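Long-range contacts in SusD homolog (Bacteroides thetaiotaomicron VPI-5482, PDB 3FDH), which probably binds glycans at the cell surface as a SusD/RagB-family lipoprotein, in the manner of the starch-binding SusD that works with an outer-membrane transporter: residues Pro69-Ser73 against Pro465-Thr471; Ile123-Phe127 against Tyr435-Arg439; Val227-Ser233 against Met333-Met339; Pro277-Arg281 against Asn386-Ile391; Asn280-Phe284 against Ile372-Ile376. All coordinates share one frame. Residues are numbered along the deposited sequence.

Overall arrangement
The five contacts are spread through a largely helical chain of the SusD family. Contact 1 pins an N-terminal loop to the C-terminal region and touches contact 2, the buried crossing of helices 106-127 and 431-443, by packing: Pro-465 O of contact 1 lies 3.0 Å from Phe-127 CE1 of segment 123-127, and the centres are 16 Å apart. Contact 3 lies between the two segments of contact 2 in sequence, its centre 20 Å from that of contact 2 and the nearest atoms about 6 Å apart. Contacts 4 and 5 form a pair, with centres 8 Å apart, because both include Asn-280 and Arg-281. Contacts 1 and 4 are the most distant, 41 Å between centres.

Contact 1 of 5, residues Pro69-Ser73 against Pro465-Thr471; sequences PSSSS and PYGNSDT
Residues 69-73 run as an irregular loop (phi/psi -83/132 at Ser-71, -61/-18 at Ser-72), while 465-467 approach in extended form (-74/148 at Pro-465, -59/149 at Tyr-466, -70/140 at Gly-467) and the chain turns into a helix at Asn-468, with Gly-467 as N-cap. The CA atoms come closest at Ser-72 and Asn-468, 4.8 Å apart. Gly-467 O starts the helix by accepting from Asp-470 N (3.0 Å) and Thr-471 N (3.1 Å). Across the contact, Asn-468 N gives a weak hydrogen bond to Ser-72 O at 3.2 Å, and Gly-467 CA makes a CA-H...O contact to Ser-72 O at 3.6 Å; a second such contact joins Ser-72 CA to Tyr-466 O at 3.1 Å. Ser-71, chi1 t, closes an ST turn, its OG accepting from Ser-73 N at 3.1 Å. The Pro-465 ring points at the loop, CD 3.1 Å from Pro-69 O and CG 3.1 Å from Ser-71 O, and Tyr-481 of helix 475-481 also packs on it. Asn-468, Ser-72 and Thr-471 all take chi1 p; Asn-468 CB lies 3.4 Å from Ser-72 OG, and a water lies 2.7 Å from both Ser-72 OG and Thr-471 OG1. Another water lies 2.7 Å from Ser-72 O and 2.8 Å from Pro-465 O, bridging the two carbonyls. The loop thus meets the start of helix 468-473 chiefly through backbone polar groups, CH contacts and solvent.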
# COMPACT_ATOMS: atom_id res chain seq x y z
N PRO A 69 -7.59 0.72 17.57
CA PRO A 69 -6.24 0.70 17.00
C PRO A 69 -5.18 -0.00 17.78
O PRO A 69 -4.11 -0.28 17.23
CB PRO A 69 -5.88 2.19 16.84
CG PRO A 69 -7.19 2.95 17.03
CD PRO A 69 -8.08 2.08 17.83
N SER A 70 -5.48 -0.34 19.03
CA SER A 70 -4.48 -0.92 19.94
C SER A 70 -4.83 -2.32 20.45
O SER A 70 -4.12 -2.91 21.30
CB SER A 70 -4.25 0.02 21.14
OG SER A 70 -5.40 0.13 21.97
N SER A 71 -5.95 -2.82 19.98
CA SER A 71 -6.41 -4.18 20.35
C SER A 71 -5.75 -5.26 19.51
O SER A 71 -5.76 -5.18 18.30
CB SER A 71 -7.95 -4.32 20.22
OG SER A 71 -8.31 -5.68 20.39
N SER A 72 -5.25 -6.28 20.19
CA SER A 72 -4.61 -7.44 19.53
C SER A 72 -5.62 -8.17 18.59
O SER A 72 -5.24 -8.87 17.66
CB SER A 72 -3.99 -8.38 20.57
OG SER A 72 -4.94 -8.79 21.52
N SER A 73 -6.91 -7.94 18.78
CA SER A 73 -7.89 -8.61 17.91
C SER A 73 -8.00 -8.01 16.56
O SER A 73 -8.35 -8.68 15.59
CB SER A 73 -9.31 -8.47 18.45
OG SER A 73 -9.39 -9.06 19.69
N PRO A 465 -1.09 -3.39 16.29
CA PRO A 465 -0.85 -4.32 17.37
C PRO A 465 -0.71 -5.78 16.93
O PRO A 465 -1.32 -6.24 15.95
CB PRO A 465 -2.12 -4.17 18.24
CG PRO A 465 -3.18 -3.72 17.28
CD PRO A 465 -2.45 -2.80 16.36
N TYR A 466 0.11 -6.51 17.66
CA TYR A 466 0.32 -7.94 17.40
C TYR A 466 -0.99 -8.72 17.51
O TYR A 466 -1.89 -8.40 18.33
CB TYR A 466 1.33 -8.56 18.37
CG TYR A 466 2.73 -7.95 18.34
CD1 TYR A 466 3.57 -8.15 17.26
CD2 TYR A 466 3.20 -7.17 19.40
CE1 TYR A 466 4.86 -7.57 17.21
CE2 TYR A 466 4.49 -6.61 19.37
CZ TYR A 466 5.31 -6.83 18.29
OH TYR A 466 6.56 -6.27 18.27
N GLY A 467 -1.07 -9.78 16.72
CA GLY A 467 -2.26 -10.63 16.67
C GLY A 467 -2.41 -11.41 17.93
O GLY A 467 -1.45 -11.91 18.49
N ASN A 468 -3.65 -11.52 18.39
CA ASN A 468 -3.93 -12.20 19.66
C ASN A 468 -3.66 -13.69 19.56
O ASN A 468 -3.53 -14.38 20.57
CB ASN A 468 -5.35 -11.93 20.21
CG ASN A 468 -6.46 -12.48 19.32
OD1 ASN A 468 -6.74 -11.93 18.28
ND2 ASN A 468 -7.10 -13.54 19.76
N SER A 469 -3.57 -14.17 18.34
CA SER A 469 -3.28 -15.58 18.15
C SER A 469 -1.92 -15.86 18.71
O SER A 469 -1.68 -16.92 19.25
CB SER A 469 -3.32 -15.98 16.69
OG SER A 469 -4.68 -16.16 16.29
N ASP A 470 -1.05 -14.86 18.61
CA ASP A 470 0.34 -14.99 19.07
C ASP A 470 0.57 -14.44 20.47
O ASP A 470 1.47 -14.87 21.18
CB ASP A 470 1.31 -14.44 18.02
CG ASP A 470 1.58 -15.46 16.95
OD1 ASP A 470 1.87 -16.60 17.34
OD2 ASP A 470 1.49 -15.19 15.74
N THR A 471 -0.29 -13.51 20.89
CA THR A 471 -0.14 -12.97 22.25
C THR A 471 -0.58 -14.11 23.17
O THR A 471 -0.15 -14.23 24.33
CB THR A 471 -0.98 -11.72 22.53
OG1 THR A 471 -2.37 -12.04 22.40
CG2 THR A 471 -0.62 -10.57 21.56
O HOH W 1 -3.90 -7.28 15.89
O HOH W 2 -3.81 -10.14 23.63

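Contact 2 of 5, residues Ile123-Phe127 against Tyr435-Arg439; sequences IADFF and YNDFR
Helix segments 123-127 and 435-439 cross at 60°, their axes 11.0 Å apart at closest approach, with Asp-125 and Asn-436 nearest (CA-CA 6.9 Å). Arg-439 (chi1 m, chi2 t, chi3 m) spans the gap: its NH1 and NH2 both donate to Asp-125 O, at 2.9 and 2.8 Å. Arg-439 NH2 also makes a weak bond to Asn-436 OD1 (2.7 Å), and Asn-436, chi1 m, brings that OD1 to 3.4 Å from Asp-125 CB, its ND2 bonding Glu-433. The guanidinium holds the Asp-125 carbonyl, in the last turn of helix 106-127 inside the helical core of the SusD-like fold, by two hydrogen bonds, and Leu-462 O takes a further bond from Arg-439 NH1. The Asp-125 carboxylate, chi1 m, makes a salt bridge to Arg-208 and accepts hydrogen bonds from Tyr-158 and Trp-494. Phe-126 (chi1 m, chi2 81°) and Tyr-435 (chi1 t, chi2 72°) set their rings at 25° but slid apart, centroids 5.6 Å apart, Phe-126 CE2 to Tyr-435 CD2 3.4 Å. Tyr-464 meets the Phe-126 ring edge-to-face.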
# COMPACT_ATOMS: atom_id res chain seq x y z
N ILE A 123 5.15 -7.70 7.58
CA ILE A 123 5.28 -8.03 9.00
C ILE A 123 6.11 -6.96 9.70
O ILE A 123 5.74 -6.40 10.75
CB ILE A 123 5.97 -9.41 9.22
CG1 ILE A 123 5.05 -10.57 8.83
CG2 ILE A 123 6.33 -9.60 10.68
CD1 ILE A 123 5.72 -11.94 8.90
N ALA A 124 7.27 -6.74 9.12
CA ALA A 124 8.24 -5.83 9.72
C ALA A 124 7.70 -4.42 9.76
O ALA A 124 7.82 -3.73 10.74
CB ALA A 124 9.61 -5.90 9.00
N ASP A 125 7.08 -3.99 8.68
CA ASP A 125 6.60 -2.59 8.59
C ASP A 125 5.46 -2.27 9.54
O ASP A 125 5.41 -1.17 10.16
CB ASP A 125 6.20 -2.26 7.17
CG ASP A 125 7.37 -2.16 6.28
OD1 ASP A 125 8.51 -2.01 6.78
OD2 ASP A 125 7.14 -2.28 5.06
N PHE A 126 4.58 -3.25 9.70
CA PHE A 126 3.36 -3.00 10.46
C PHE A 126 3.47 -3.37 11.90
O PHE A 126 2.91 -2.68 12.73
CB PHE A 126 2.13 -3.60 9.76
CG PHE A 126 1.76 -2.79 8.61
CD1 PHE A 126 2.43 -2.93 7.40
CD2 PHE A 126 0.86 -1.76 8.75
CE1 PHE A 126 2.17 -2.09 6.39
CE2 PHE A 126 0.58 -0.95 7.74
CZ PHE A 126 1.24 -1.09 6.55
N PHE A 127 4.22 -4.42 12.19
CA PHE A 127 4.27 -4.89 13.55
C PHE A 127 5.57 -4.66 14.29
O PHE A 127 5.61 -4.72 15.51
CB PHE A 127 3.86 -6.37 13.59
CG PHE A 127 2.50 -6.59 13.06
CD1 PHE A 127 1.41 -6.42 13.85
CD2 PHE A 127 2.31 -6.96 11.74
CE1 PHE A 127 0.14 -6.60 13.36
CE2 PHE A 127 1.06 -7.13 11.23
CZ PHE A 127 -0.03 -6.94 12.03
N TYR A 435 1.18 4.83 4.36
CA TYR A 435 1.29 4.81 5.83
C TYR A 435 2.74 4.54 6.30
O TYR A 435 3.20 5.12 7.28
CB TYR A 435 0.31 3.80 6.37
CG TYR A 435 0.41 3.57 7.84
CD1 TYR A 435 -0.05 4.54 8.76
CD2 TYR A 435 0.86 2.37 8.33
CE1 TYR A 435 0.03 4.32 10.11
CE2 TYR A 435 0.92 2.14 9.67
CZ TYR A 435 0.50 3.10 10.56
OH TYR A 435 0.57 2.79 11.88
N ASN A 436 3.45 3.72 5.55
CA ASN A 436 4.88 3.52 5.76
C ASN A 436 5.61 4.83 5.49
O ASN A 436 6.41 5.27 6.29
CB ASN A 436 5.47 2.45 4.87
CG ASN A 436 4.98 1.07 5.22
OD1 ASN A 436 4.77 0.76 6.41
ND2 ASN A 436 4.77 0.22 4.19
N ASP A 437 5.32 5.48 4.35
CA ASP A 437 6.00 6.73 4.03
C ASP A 437 5.75 7.78 5.10
O ASP A 437 6.63 8.54 5.49
CB ASP A 437 5.51 7.32 2.71
CG ASP A 437 6.10 6.62 1.44
OD1 ASP A 437 7.31 6.30 1.40
OD2 ASP A 437 5.38 6.52 0.42
N PHE A 438 4.55 7.76 5.67
CA PHE A 438 4.15 8.82 6.61
C PHE A 438 4.95 8.67 7.86
O PHE A 438 5.50 9.63 8.43
CB PHE A 438 2.63 8.75 6.97
CG PHE A 438 2.18 9.91 7.80
CD1 PHE A 438 1.83 11.10 7.22
CD2 PHE A 438 2.20 9.84 9.15
CE1 PHE A 438 1.49 12.18 7.99
CE2 PHE A 438 1.85 10.89 9.92
CZ PHE A 438 1.49 12.08 9.35
N ARG A 439 5.03 7.44 8.30
CA ARG A 439 5.75 7.13 9.51
C ARG A 439 7.26 7.29 9.32
O ARG A 439 8.01 7.65 10.23
CB ARG A 439 5.43 5.71 10.00
CG ARG A 439 4.02 5.55 10.50
CD ARG A 439 3.85 4.11 11.01
NE ARG A 439 3.92 3.15 9.93
CZ ARG A 439 4.18 1.87 10.07
NH1 ARG A 439 4.47 1.40 11.25
NH2 ARG A 439 4.23 1.10 9.01

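Contact 3 of 5, residues Val227-Ser233 against Met333-Met339; sequences VSKSFTS and MSYHELM
Apolar packing centred on Phe-231 and Leu-338 makes this buried contact, in which the end of helix 216-228 and the loop after it lie against the N-terminal turn of helix 335-348. Local to that helix is its N-cap, Ser-334, chi1 p, whose OG accepts from Glu-337 N at 3.0 Å and is also hydrogen-bonded with Glu-430; before it, Met-333 is extended, in strand conformation. Val-227 lies in the last turn of helix 216-228, and Ser-230 N bonds back to Val-227 O at 3.0 Å before the loop opens out through Phe-231. The closest CA pairs are Val-227 with Leu-338 (6.7 Å) and Ser-233 with Tyr-335 (6.0 Å). No hydrogen bond links the segments. Phe-231, chi1 m, inserts its side chain with CB 3.8 Å from Leu-338 CD2 and CE2 3.4 Å from Met-333 O; the selenium of Met-333, a selenomethionine, is 5.4 Å from the Phe-231 ring centroid, an oblique Met-aromatic contact. Leu-338 (chi1 t, chi2 p) also meets Val-227, CD1 to CG2 3.8 Å, while Met-339 CE, again of selenomethionine, reaches Val-227 CG1 at 3.6 Å. Tyr-335, chi1 t, offers its ring face to Ser-233, whose CA is 3.7 Å from the centroid in a CH-pi contact. Helix 191-208 flanks Phe-231 through Phe-197, and helix 354-379 packs on Tyr-335 and Met-339, Glu-359 bonding Tyr-335 OH and Ala-360 touching Met-339.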
# COMPACT_ATOMS: atom_id res chain seq x y z
N VAL A 227 15.83 1.53 -9.49
CA VAL A 227 14.75 2.05 -10.33
C VAL A 227 15.05 1.83 -11.79
O VAL A 227 14.17 1.51 -12.59
CB VAL A 227 14.49 3.57 -10.10
CG1 VAL A 227 13.64 4.15 -11.20
CG2 VAL A 227 13.85 3.82 -8.74
N SER A 228 16.31 2.03 -12.15
CA SER A 228 16.70 1.92 -13.55
C SER A 228 16.54 0.49 -14.05
O SER A 228 16.41 0.23 -15.23
CB SER A 228 18.15 2.39 -13.80
OG SER A 228 19.12 1.47 -13.28
N LYS A 229 16.53 -0.43 -13.12
CA LYS A 229 16.42 -1.84 -13.46
C LYS A 229 15.02 -2.38 -13.18
O LYS A 229 14.78 -3.60 -13.21
CB LYS A 229 17.48 -2.64 -12.70
CG LYS A 229 18.91 -2.34 -13.18
CD LYS A 229 19.97 -3.12 -12.40
CE LYS A 229 21.38 -2.86 -12.94
NZ LYS A 229 21.84 -1.44 -12.84
N SER A 230 14.10 -1.46 -12.93
CA SER A 230 12.73 -1.81 -12.63
C SER A 230 11.75 -1.40 -13.72
O SER A 230 12.10 -1.32 -14.88
CB SER A 230 12.37 -1.23 -11.29
OG SER A 230 11.12 -1.72 -10.83
N PHE A 231 10.52 -1.14 -13.31
CA PHE A 231 9.42 -0.82 -14.23
C PHE A 231 9.74 0.32 -15.16
O PHE A 231 10.20 1.35 -14.73
CB PHE A 231 8.13 -0.45 -13.47
CG PHE A 231 7.80 -1.36 -12.29
CD1 PHE A 231 7.88 -2.75 -12.41
CD2 PHE A 231 7.26 -0.83 -11.14
CE1 PHE A 231 7.54 -3.59 -11.36
CE2 PHE A 231 6.90 -1.66 -10.05
CZ PHE A 231 7.04 -3.08 -10.20
N THR A 232 9.43 0.14 -16.44
CA THR A 232 9.70 1.14 -17.48
C THR A 232 8.43 1.92 -17.80
O THR A 232 8.48 2.97 -18.44
CB THR A 232 10.19 0.48 -18.78
OG1 THR A 232 9.13 -0.29 -19.35
CG2 THR A 232 11.37 -0.43 -18.54
N SER A 233 7.31 1.37 -17.35
CA SER A 233 5.98 1.97 -17.52
C SER A 233 4.98 1.26 -16.63
O SER A 233 5.30 0.28 -15.96
CB SER A 233 5.47 1.85 -18.95
OG SER A 233 5.14 0.50 -19.22
N MSE A 333 2.91 -3.06 -6.37
CA MSE A 333 3.82 -1.93 -6.46
C MSE A 333 3.63 -1.28 -7.79
O MSE A 333 3.75 -1.94 -8.85
CB MSE A 333 5.28 -2.32 -6.21
CG MSE A 333 6.16 -1.06 -5.94
SE MSE A 333 8.08 -1.37 -5.97
CE MSE A 333 8.60 0.49 -6.06
N SER A 334 3.27 0.00 -7.73
CA SER A 334 2.97 0.79 -8.92
C SER A 334 4.15 1.47 -9.58
O SER A 334 5.20 1.74 -8.98
CB SER A 334 1.91 1.82 -8.61
OG SER A 334 2.40 2.78 -7.69
N TYR A 335 3.95 1.75 -10.87
CA TYR A 335 4.93 2.49 -11.60
C TYR A 335 5.05 3.88 -11.00
O TYR A 335 6.16 4.40 -10.84
CB TYR A 335 4.56 2.57 -13.07
CG TYR A 335 5.45 3.47 -13.91
CD1 TYR A 335 6.79 3.19 -14.13
CD2 TYR A 335 4.92 4.61 -14.52
CE1 TYR A 335 7.57 4.04 -14.90
CE2 TYR A 335 5.69 5.44 -15.31
CZ TYR A 335 7.00 5.16 -15.49
OH TYR A 335 7.74 6.00 -16.31
N HIS A 336 3.92 4.45 -10.59
CA HIS A 336 3.96 5.81 -10.03
C HIS A 336 4.75 5.81 -8.75
O HIS A 336 5.53 6.73 -8.53
CB HIS A 336 2.59 6.55 -9.89
CG HIS A 336 1.51 5.77 -9.22
ND1 HIS A 336 0.69 4.88 -9.91
CD2 HIS A 336 1.07 5.78 -7.93
CE1 HIS A 336 -0.18 4.36 -9.05
NE2 HIS A 336 0.05 4.88 -7.85
N GLU A 337 4.56 4.79 -7.92
CA GLU A 337 5.33 4.72 -6.67
C GLU A 337 6.82 4.68 -6.99
O GLU A 337 7.64 5.33 -6.35
CB GLU A 337 4.98 3.49 -5.81
CG GLU A 337 5.92 3.38 -4.65
CD GLU A 337 5.80 2.13 -3.80
OE1 GLU A 337 4.81 1.36 -3.88
OE2 GLU A 337 6.76 1.88 -3.09
N LEU A 338 7.17 3.95 -8.03
CA LEU A 338 8.60 3.82 -8.37
C LEU A 338 9.16 5.18 -8.82
O LEU A 338 10.31 5.55 -8.55
CB LEU A 338 8.79 2.76 -9.45
CG LEU A 338 10.22 2.38 -9.78
CD1 LEU A 338 10.80 1.52 -8.69
CD2 LEU A 338 10.25 1.69 -11.17
N MSE A 339 8.34 5.93 -9.50
CA MSE A 339 8.78 7.25 -10.01
C MSE A 339 8.88 8.26 -8.89
O MSE A 339 9.69 9.19 -8.97
CB MSE A 339 7.89 7.76 -11.15
CG MSE A 339 7.96 6.89 -12.43
SE MSE A 339 9.75 6.72 -13.18
CE MSE A 339 10.37 5.19 -12.40

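Contact 4 of 5, residues Pro277-Arg281 against Asn386-Ile391; sequences PRANR and NSSEVI
A relay of hydrogen bonds through Asn-386, Ser-388 and Arg-281 joins two loops without regular structure: Asn-386, chi1 p, forms an Asx turn, its OD1 accepting from Ser-388 N (2.8 Å) and Ser-388 OG (2.6 Å), while its ND2 reaches across to Asn-280 O at 2.8 Å and a nearly straight 174°. Ser-388 OG in turn accepts from Arg-281 NH1 at 3.0 Å. Residues 277-279 have helical phi/psi, and Arg-281 N bonds to Arg-278 O at 3.2 Å; the nearest CA pairs are Arg-281 with Ser-388 (6.2 Å) and Pro-277 with Ile-391 (7.3 Å). Arg-281 extends with chi1, chi2 and chi3 all t and chi4 77°, with Glu-389 O and Val-390 CA over one face of its guanidinium and CD 3.5 Å from Glu-389 O. Apolar closure comes from Ile-391 CD1 on Pro-277 CB at 3.9 Å. Helix 354-379 lies alongside: its Glu-369 forms a salt bridge with Arg-281 NE and accepts from Ile-391 N, and its Leu-365 packs on Pro-277.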
# COMPACT_ATOMS: atom_id res chain seq x y z
N PRO A 277 -6.99 17.69 -10.48
CA PRO A 277 -8.10 17.19 -11.30
C PRO A 277 -9.10 16.28 -10.57
O PRO A 277 -10.27 16.23 -10.92
CB PRO A 277 -7.39 16.37 -12.37
CG PRO A 277 -5.96 16.84 -12.37
CD PRO A 277 -5.66 17.38 -11.04
N ARG A 278 -8.63 15.54 -9.59
CA ARG A 278 -9.46 14.59 -8.86
C ARG A 278 -10.45 15.28 -7.90
O ARG A 278 -11.42 14.69 -7.45
CB ARG A 278 -8.59 13.61 -8.06
CG ARG A 278 -7.77 12.68 -8.96
CD ARG A 278 -6.67 11.96 -8.14
NE ARG A 278 -5.52 12.86 -7.94
CZ ARG A 278 -4.25 12.57 -8.20
NH1 ARG A 278 -3.87 11.34 -8.54
NH2 ARG A 278 -3.33 13.52 -8.06
N ALA A 279 -10.18 16.54 -7.62
CA ALA A 279 -11.07 17.35 -6.76
C ALA A 279 -12.50 17.40 -7.31
O ALA A 279 -13.48 17.45 -6.56
CB ALA A 279 -10.53 18.80 -6.59
N ASN A 280 -12.61 17.43 -8.63
CA ASN A 280 -13.88 17.59 -9.27
C ASN A 280 -14.41 16.32 -9.86
O ASN A 280 -15.42 16.31 -10.53
CB ASN A 280 -13.73 18.56 -10.41
CG ASN A 280 -15.04 19.12 -10.86
OD1 ASN A 280 -15.94 19.35 -10.05
ND2 ASN A 280 -15.17 19.33 -12.17
N ARG A 281 -13.73 15.23 -9.57
CA ARG A 281 -14.05 14.01 -10.27
C ARG A 281 -14.12 12.72 -9.48
O ARG A 281 -14.82 11.80 -9.88
CB ARG A 281 -13.05 13.91 -11.42
CG ARG A 281 -13.30 12.80 -12.32
CD ARG A 281 -12.61 13.00 -13.64
NE ARG A 281 -12.76 11.78 -14.43
CZ ARG A 281 -13.87 11.42 -15.08
NH1 ARG A 281 -14.94 12.18 -15.02
NH2 ARG A 281 -13.92 10.29 -15.74
N ASN A 386 -21.01 14.36 -13.25
CA ASN A 386 -20.94 15.78 -13.48
C ASN A 386 -20.42 15.97 -14.91
O ASN A 386 -20.57 15.06 -15.74
CB ASN A 386 -20.21 16.61 -12.40
CG ASN A 386 -18.76 16.28 -12.24
OD1 ASN A 386 -18.16 15.64 -13.12
ND2 ASN A 386 -18.15 16.71 -11.08
N SER A 387 -19.84 17.13 -15.18
CA SER A 387 -19.35 17.44 -16.54
C SER A 387 -17.85 17.39 -16.59
O SER A 387 -17.23 17.86 -17.52
CB SER A 387 -19.81 18.81 -17.06
OG SER A 387 -21.19 18.84 -17.31
N SER A 388 -17.26 16.84 -15.54
CA SER A 388 -15.80 16.72 -15.51
C SER A 388 -15.30 15.91 -16.68
O SER A 388 -15.96 14.98 -17.16
CB SER A 388 -15.29 16.15 -14.21
OG SER A 388 -15.81 14.85 -13.96
N GLU A 389 -14.12 16.29 -17.15
CA GLU A 389 -13.48 15.61 -18.27
C GLU A 389 -12.63 14.46 -17.80
O GLU A 389 -12.02 14.50 -16.75
CB GLU A 389 -12.57 16.59 -19.01
CG GLU A 389 -13.24 17.81 -19.57
CD GLU A 389 -13.85 17.57 -20.93
OE1 GLU A 389 -13.81 16.40 -21.40
OE2 GLU A 389 -14.35 18.54 -21.52
N VAL A 390 -12.54 13.44 -18.64
CA VAL A 390 -11.70 12.30 -18.33
C VAL A 390 -10.24 12.76 -18.19
O VAL A 390 -9.79 13.58 -18.93
CB VAL A 390 -11.82 11.21 -19.41
CG1 VAL A 390 -10.71 10.20 -19.33
CG2 VAL A 390 -13.20 10.53 -19.33
N ILE A 391 -9.53 12.27 -17.18
CA ILE A 391 -8.12 12.64 -17.02
C ILE A 391 -7.29 11.87 -18.06
O ILE A 391 -7.35 10.64 -18.14
CB ILE A 391 -7.63 12.33 -15.59
CG1 ILE A 391 -8.51 13.11 -14.62
CG2 ILE A 391 -6.13 12.69 -15.45
CD1 ILE A 391 -8.39 12.70 -13.24

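Contact 5 of 5, residues Asn280-Phe284 against Ile372-Ile376; sequences NRAFF and ISIAI
Ile-372, Arg-281 and Phe-284 carry most of the surface buried here, where a loop entering the short strand 283-284 lies beside helix 354-379. The nearest CA pair is Ala-282 with Ile-372, 6.4 Å apart; the helical segment is regular, with Ile-376 N bonded to Ile-372 O at 3.0 Å. Ile-372, chi1 m and chi2 t, points at the loop and puts CD1 3.7 Å from Ala-282 CB and CG2 3.9 Å from Arg-281 O. That CG2 also sits over one face of the Arg-281 guanidinium, and it lies 4.2 Å from Arg-281 CG. The arginine side chain extends across the helix, t at chi1 to chi3, NH2 4.1 Å from Ile-376 CD1 and 4.0 Å from Ser-373 OG. Its charge is met by Glu-369, one turn earlier on the same helix, in a salt bridge to NE, and its NH1 donates a hydrogen bond to Ser-388 OG. In the fold, the strand pairs antiparallel with 319-320, Phe-284 bonding Ile-319 through the backbone, so the contact sets this two-stranded element against the helix; no hydrogen bond joins the two segments directly. Phe-284, chi1 m, directs its side chain toward the helix, with CZ 4.1 Å from Ile-376 CG1, which lies at the ring edge. Leu-383 of strand 383-384 touches both Phe-284 and Ile-376.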
# COMPACT_ATOMS: atom_id res chain seq x y z
N ASN A 280 -12.61 17.43 -8.63
CA ASN A 280 -13.88 17.59 -9.27
C ASN A 280 -14.41 16.32 -9.86
O ASN A 280 -15.42 16.31 -10.53
CB ASN A 280 -13.73 18.56 -10.41
CG ASN A 280 -15.04 19.12 -10.86
OD1 ASN A 280 -15.94 19.35 -10.05
ND2 ASN A 280 -15.17 19.33 -12.17
N ARG A 281 -13.73 15.23 -9.57
CA ARG A 281 -14.05 14.01 -10.27
C ARG A 281 -14.12 12.72 -9.48
O ARG A 281 -14.82 11.80 -9.88
CB ARG A 281 -13.05 13.91 -11.42
CG ARG A 281 -13.30 12.80 -12.32
CD ARG A 281 -12.61 13.00 -13.64
NE ARG A 281 -12.76 11.78 -14.43
CZ ARG A 281 -13.87 11.42 -15.08
NH1 ARG A 281 -14.94 12.18 -15.02
NH2 ARG A 281 -13.92 10.29 -15.74
N ALA A 282 -13.47 12.69 -8.31
CA ALA A 282 -13.32 11.47 -7.52
C ALA A 282 -14.23 11.35 -6.29
O ALA A 282 -13.97 10.56 -5.39
CB ALA A 282 -11.86 11.32 -7.09
N PHE A 283 -15.28 12.13 -6.26
CA PHE A 283 -16.24 12.15 -5.15
C PHE A 283 -17.68 12.03 -5.57
O PHE A 283 -18.12 12.64 -6.53
CB PHE A 283 -16.07 13.42 -4.29
CG PHE A 283 -14.73 13.51 -3.63
CD1 PHE A 283 -14.43 12.71 -2.54
CD2 PHE A 283 -13.79 14.41 -4.07
CE1 PHE A 283 -13.19 12.78 -1.94
CE2 PHE A 283 -12.55 14.49 -3.46
CZ PHE A 283 -12.25 13.68 -2.38
N PHE A 284 -18.41 11.21 -4.81
CA PHE A 284 -19.83 10.98 -4.97
C PHE A 284 -20.58 11.29 -3.68
O PHE A 284 -20.14 11.03 -2.56
CB PHE A 284 -20.19 9.53 -5.36
CG PHE A 284 -19.46 8.99 -6.57
CD1 PHE A 284 -19.08 9.80 -7.63
CD2 PHE A 284 -19.25 7.61 -6.68
CE1 PHE A 284 -18.44 9.27 -8.75
CE2 PHE A 284 -18.62 7.06 -7.79
CZ PHE A 284 -18.21 7.90 -8.83
N ILE A 372 -11.54 5.44 -11.32
CA ILE A 372 -12.72 6.30 -11.29
C ILE A 372 -13.68 5.84 -12.38
O ILE A 372 -14.85 5.68 -12.11
CB ILE A 372 -12.35 7.78 -11.44
CG1 ILE A 372 -11.62 8.20 -10.16
CG2 ILE A 372 -13.66 8.63 -11.74
CD1 ILE A 372 -10.98 9.58 -10.26
N SER A 373 -13.18 5.63 -13.60
CA SER A 373 -13.99 5.15 -14.73
C SER A 373 -14.63 3.79 -14.47
O SER A 373 -15.77 3.54 -14.84
CB SER A 373 -13.18 5.11 -16.02
OG SER A 373 -12.90 6.44 -16.41
N ILE A 374 -13.86 2.90 -13.89
CA ILE A 374 -14.37 1.56 -13.53
C ILE A 374 -15.58 1.75 -12.61
O ILE A 374 -16.63 1.09 -12.74
CB ILE A 374 -13.28 0.69 -12.85
CG1 ILE A 374 -12.28 0.19 -13.93
CG2 ILE A 374 -13.87 -0.50 -12.12
CD1 ILE A 374 -11.00 -0.46 -13.32
N ALA A 375 -15.42 2.69 -11.68
CA ALA A 375 -16.44 2.95 -10.63
C ALA A 375 -17.72 3.53 -11.21
O ALA A 375 -18.81 3.13 -10.82
CB ALA A 375 -15.89 3.82 -9.52
N ILE A 376 -17.55 4.46 -12.14
CA ILE A 376 -18.67 5.09 -12.84
C ILE A 376 -19.42 4.04 -13.64
O ILE A 376 -20.65 3.99 -13.63
CB ILE A 376 -18.18 6.28 -13.75
CG1 ILE A 376 -17.69 7.43 -12.85
CG2 ILE A 376 -19.30 6.74 -14.70
CD1 ILE A 376 -16.95 8.52 -13.59